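Side-chain contact in mirolysin (Tannerella forsythia, PDB 6R7V), which cleaves peptide bonds as a zinc-dependent pappalysin-family metallopeptidase of a periodontal pathogen, and is kept latent as a zymogen by a cysteine switch: residues N265-T270 with N276-G281. The protein carries 1 engineered substitution. Sequence-based numbering, arbitrary orientation.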
ATOM      1  N   ASN A 265      -4.185  -5.418 -12.054  1.00 13.56           N
ATOM      2  CA  ASN A 265      -3.540  -5.672 -10.759  1.00 13.82           C
ATOM      3  C   ASN A 265      -3.456  -4.370  -9.997  1.00 14.10           C
ATOM      4  O   ASN A 265      -3.150  -3.326 -10.587  1.00 14.00           O
ATOM      5  CB  ASN A 265      -2.150  -6.241 -10.986  1.00 14.54           C
ATOM      6  CG  ASN A 265      -1.565  -6.816  -9.712  1.00 14.61           C
ATOM      7  OD1 ASN A 265      -0.961  -6.101  -8.919  1.00 15.45           O
ATOM      8  ND2 ASN A 265      -1.790  -8.109  -9.475  1.00 15.07           N
ATOM      9  N   TYR A 266      -3.671  -4.409  -8.666  1.00 13.37           N
ATOM     10  CA  TYR A 266      -3.572  -3.167  -7.891  1.00 13.45           C
ATOM     11  C   TYR A 266      -2.199  -2.521  -7.931  1.00 13.80           C
ATOM     12  O   TYR A 266      -2.101  -1.312  -7.646  1.00 13.77           O
ATOM     13  CB  TYR A 266      -3.920  -3.434  -6.417  1.00 14.41           C
ATOM     14  CG  TYR A 266      -5.325  -3.983  -6.208  1.00 12.79           C
ATOM     15  CD1 TYR A 266      -6.438  -3.297  -6.667  1.00 14.93           C
ATOM     16  CD2 TYR A 266      -5.531  -5.206  -5.581  1.00 11.85           C
ATOM     17  CE1 TYR A 266      -7.721  -3.825  -6.541  1.00 13.08           C
ATOM     18  CE2 TYR A 266      -6.817  -5.723  -5.409  1.00 11.83           C
ATOM     19  CZ  TYR A 266      -7.900  -5.036  -5.904  1.00 13.30           C
ATOM     20  OH  TYR A 266      -9.161  -5.551  -5.756  1.00 16.30           O
ATOM     21  N   MET A 267      -1.145  -3.274  -8.265  1.00 13.37           N
ATOM     22  CA  MET A 267       0.203  -2.735  -8.280  1.00 12.80           C
ATOM     23  C   MET A 267       0.606  -2.165  -9.642  1.00 15.43           C
ATOM     24  O   MET A 267       1.783  -1.890  -9.860  1.00 16.41           O
ATOM     25  CB  MET A 267       1.208  -3.798  -7.818  1.00 13.87           C
ATOM     26  CG  MET A 267       0.914  -4.301  -6.381  1.00 13.53           C
ATOM     27  SD  MET A 267       0.517  -3.017  -5.133  1.00 13.90           S
ATOM     28  CE  MET A 267       2.076  -2.079  -5.115  1.00 13.60           C
ATOM     29  N   ASP A 268      -0.379  -1.919 -10.518  1.00 15.24           N
ATOM     30  CA  ASP A 268      -0.119  -1.191 -11.759  1.00 14.61           C
ATOM     31  C   ASP A 268      -0.502   0.288 -11.501  1.00 18.68           C
ATOM     32  O   ASP A 268      -0.714   0.680 -10.346  1.00 16.78           O
ATOM     33  CB  ASP A 268      -0.875  -1.821 -12.970  1.00 17.00           C
ATOM     34  CG  ASP A 268      -0.176  -1.591 -14.315  1.00 17.01           C
ATOM     35  OD1 ASP A 268       0.534  -0.574 -14.454  1.00 18.73           O
ATOM     36  OD2 ASP A 268      -0.323  -2.429 -15.208  1.00 18.82           O
ATOM     37  N   TYR A 269      -0.551   1.122 -12.565  1.00 17.71           N
ATOM     38  CA  TYR A 269      -0.868   2.551 -12.467  1.00 17.36           C
ATOM     39  C   TYR A 269      -2.204   2.889 -13.105  1.00 20.49           C
ATOM     40  O   TYR A 269      -2.474   4.052 -13.408  1.00 21.61           O
ATOM     41  CB  TYR A 269       0.232   3.416 -13.111  1.00 19.08           C
ATOM     42  CG  TYR A 269       1.435   3.754 -12.258  1.00 18.22           C
ATOM     43  CD1 TYR A 269       1.494   3.384 -10.912  1.00 19.48           C
ATOM     44  CD2 TYR A 269       2.489   4.497 -12.779  1.00 19.39           C
ATOM     45  CE1 TYR A 269       2.567   3.765 -10.108  1.00 19.80           C
ATOM     46  CE2 TYR A 269       3.574   4.867 -11.992  1.00 19.93           C
ATOM     47  CZ  TYR A 269       3.602   4.511 -10.653  1.00 22.58           C
ATOM     48  OH  TYR A 269       4.695   4.842  -9.891  1.00 22.70           O
ATOM     49  N   THR A 270      -3.053   1.882 -13.302  1.00 16.67           N
ATOM     50  CA  THR A 270      -4.346   2.078 -13.936  1.00 17.07           C
ATOM     51  C   THR A 270      -5.370   2.784 -13.017  1.00 19.26           C
ATOM     52  O   THR A 270      -5.152   2.898 -11.799  1.00 18.97           O
ATOM     53  CB  THR A 270      -4.875   0.731 -14.409  1.00 21.59           C
ATOM     54  OG1 THR A 270      -4.702  -0.212 -13.371  1.00 20.91           O
ATOM     55  CG2 THR A 270      -4.147   0.248 -15.661  1.00 23.61           C
ATOM     56  N   ASN A 276      -8.760  -4.781 -10.002  1.00 15.91           N
ATOM     57  CA  ASN A 276      -9.663  -5.698  -9.316  1.00 15.42           C
ATOM     58  C   ASN A 276      -8.989  -6.971  -8.769  1.00 15.67           C
ATOM     59  O   ASN A 276      -9.717  -7.862  -8.328  1.00 15.85           O
ATOM     60  CB  ASN A 276     -10.861  -6.091 -10.222  1.00 17.00           C
ATOM     61  CG  ASN A 276     -10.391  -6.505 -11.589  1.00 19.38           C
ATOM     62  OD1 ASN A 276      -9.592  -7.428 -11.717  1.00 19.16           O
ATOM     63  ND2 ASN A 276     -10.839  -5.801 -12.638  1.00 18.62           N
ATOM     64  N   LEU A 277      -7.631  -7.044  -8.719  1.00 13.77           N
ATOM     65  CA  LEU A 277      -7.044  -8.212  -8.063  1.00 13.33           C
ATOM     66  C   LEU A 277      -5.644  -8.008  -7.575  1.00 13.89           C
ATOM     67  O   LEU A 277      -4.861  -7.170  -8.085  1.00 12.98           O
ATOM     68  CB  LEU A 277      -7.048  -9.507  -8.949  1.00 13.94           C
ATOM     69  CG  LEU A 277      -5.874  -9.661  -9.936  1.00 16.85           C
ATOM     70  CD1 LEU A 277      -5.768 -11.115 -10.434  1.00 18.71           C
ATOM     71  CD2 LEU A 277      -6.016  -8.742 -11.144  1.00 18.51           C
ATOM     72  N   PHE A 278      -5.335  -8.833  -6.545  1.00 12.65           N
ATOM     73  CA  PHE A 278      -3.995  -9.256  -6.188  1.00 11.32           C
ATOM     74  C   PHE A 278      -3.866 -10.673  -6.662  1.00 15.01           C
ATOM     75  O   PHE A 278      -4.884 -11.372  -6.719  1.00 14.88           O
ATOM     76  CB  PHE A 278      -3.716  -9.232  -4.674  1.00 12.22           C
ATOM     77  CG  PHE A 278      -3.562  -7.866  -4.038  1.00 10.77           C
ATOM     78  CD1 PHE A 278      -2.470  -7.050  -4.343  1.00 12.30           C
ATOM     79  CD2 PHE A 278      -4.457  -7.443  -3.057  1.00 13.09           C
ATOM     80  CE1 PHE A 278      -2.297  -5.825  -3.693  1.00 14.21           C
ATOM     81  CE2 PHE A 278      -4.291  -6.211  -2.422  1.00 13.82           C
ATOM     82  CZ  PHE A 278      -3.229  -5.402  -2.769  1.00 13.37           C
ATOM     83  N   THR A 279      -2.659 -11.141  -6.911  1.00 13.58           N
ATOM     84  CA  THR A 279      -2.502 -12.556  -7.234  1.00 13.44           C
ATOM     85  C   THR A 279      -2.228 -13.392  -5.978  1.00 15.26           C
ATOM     86  O   THR A 279      -1.851 -12.855  -4.920  1.00 13.70           O
ATOM     87  CB  THR A 279      -1.351 -12.790  -8.204  1.00 14.90           C
ATOM     88  OG1 THR A 279      -0.097 -12.525  -7.562  1.00 15.19           O
ATOM     89  CG2 THR A 279      -1.476 -12.035  -9.484  1.00 16.47           C
ATOM     90  N   LYS A 280      -2.318 -14.723  -6.111  1.00 14.15           N
ATOM     91  CA  LYS A 280      -1.937 -15.606  -4.999  1.00 14.90           C
ATOM     92  C   LYS A 280      -0.464 -15.384  -4.596  1.00 15.88           C
ATOM     93  O   LYS A 280      -0.138 -15.436  -3.408  1.00 16.67           O
ATOM     94  CB  LYS A 280      -2.146 -17.065  -5.392  1.00 17.20           C
ATOM     95  CG  LYS A 280      -3.633 -17.402  -5.555  1.00 18.06           C
ATOM     96  CD  LYS A 280      -3.828 -18.783  -6.171  1.00 22.30           C
ATOM     97  CE  LYS A 280      -5.293 -19.092  -6.352  1.00 30.67           C
ATOM     98  NZ  LYS A 280      -5.478 -20.383  -7.078  1.00 40.57           N
ATOM     99  N   GLY A 281       0.420 -15.189  -5.579  1.00 14.46           N
ATOM    100  CA  GLY A 281       1.828 -14.952  -5.271  1.00 14.05           C
ATOM    101  C   GLY A 281       2.061 -13.668  -4.500  1.00 15.29           C
ATOM    102  O   GLY A 281       2.924 -13.611  -3.608  1.00 15.36           O
TER
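The carbonyl oxygen of Leu-277 accepts a hydrogen bond from Tyr-266 N (3.1 Å, 154° at the hydrogen), and Asn-265 CA adds a CA-H...O contact of 3.3 Å. Tyr-266 and Asn-265 belong to the Met-turn of this metzincin, the methionine-bearing loop beneath the catalytic zinc, and exemplify how such a loop is fixed by the chain that follows it. Within it, Asn-265 to Asp-268 form a type I beta turn. With chi1 at -167°, the Asn-265 amide swings away from the backbone N to lie beside its carbonyl carbon, which places OD1 2.9 Å from Met-267 N, two residues on, as the acceptor of an Asx turn. The side chain crosses that of Thr-279 at about a right angle, ND2 touching CG2 and donating a hydrogen bond to OE1 of Gln-282.

Two aromatic rings continue the contact in a T-shaped stack. The edge of Tyr-266 faces the Phe-278 ring, with CD2 over its centre and the planes at 68°, while one Tyr-266 face lies against Leu-277 N. Nearby, the backbone O of Tyr-266 accepts a hydrogen bond from ND1 of the zinc ligand His-207, a second-shell link that would orient the imidazole. The Met-267 side chain lies about 5 Å from the zinc ion, and its SD meets the rim of Phe-278, 4.2 Å from CE1.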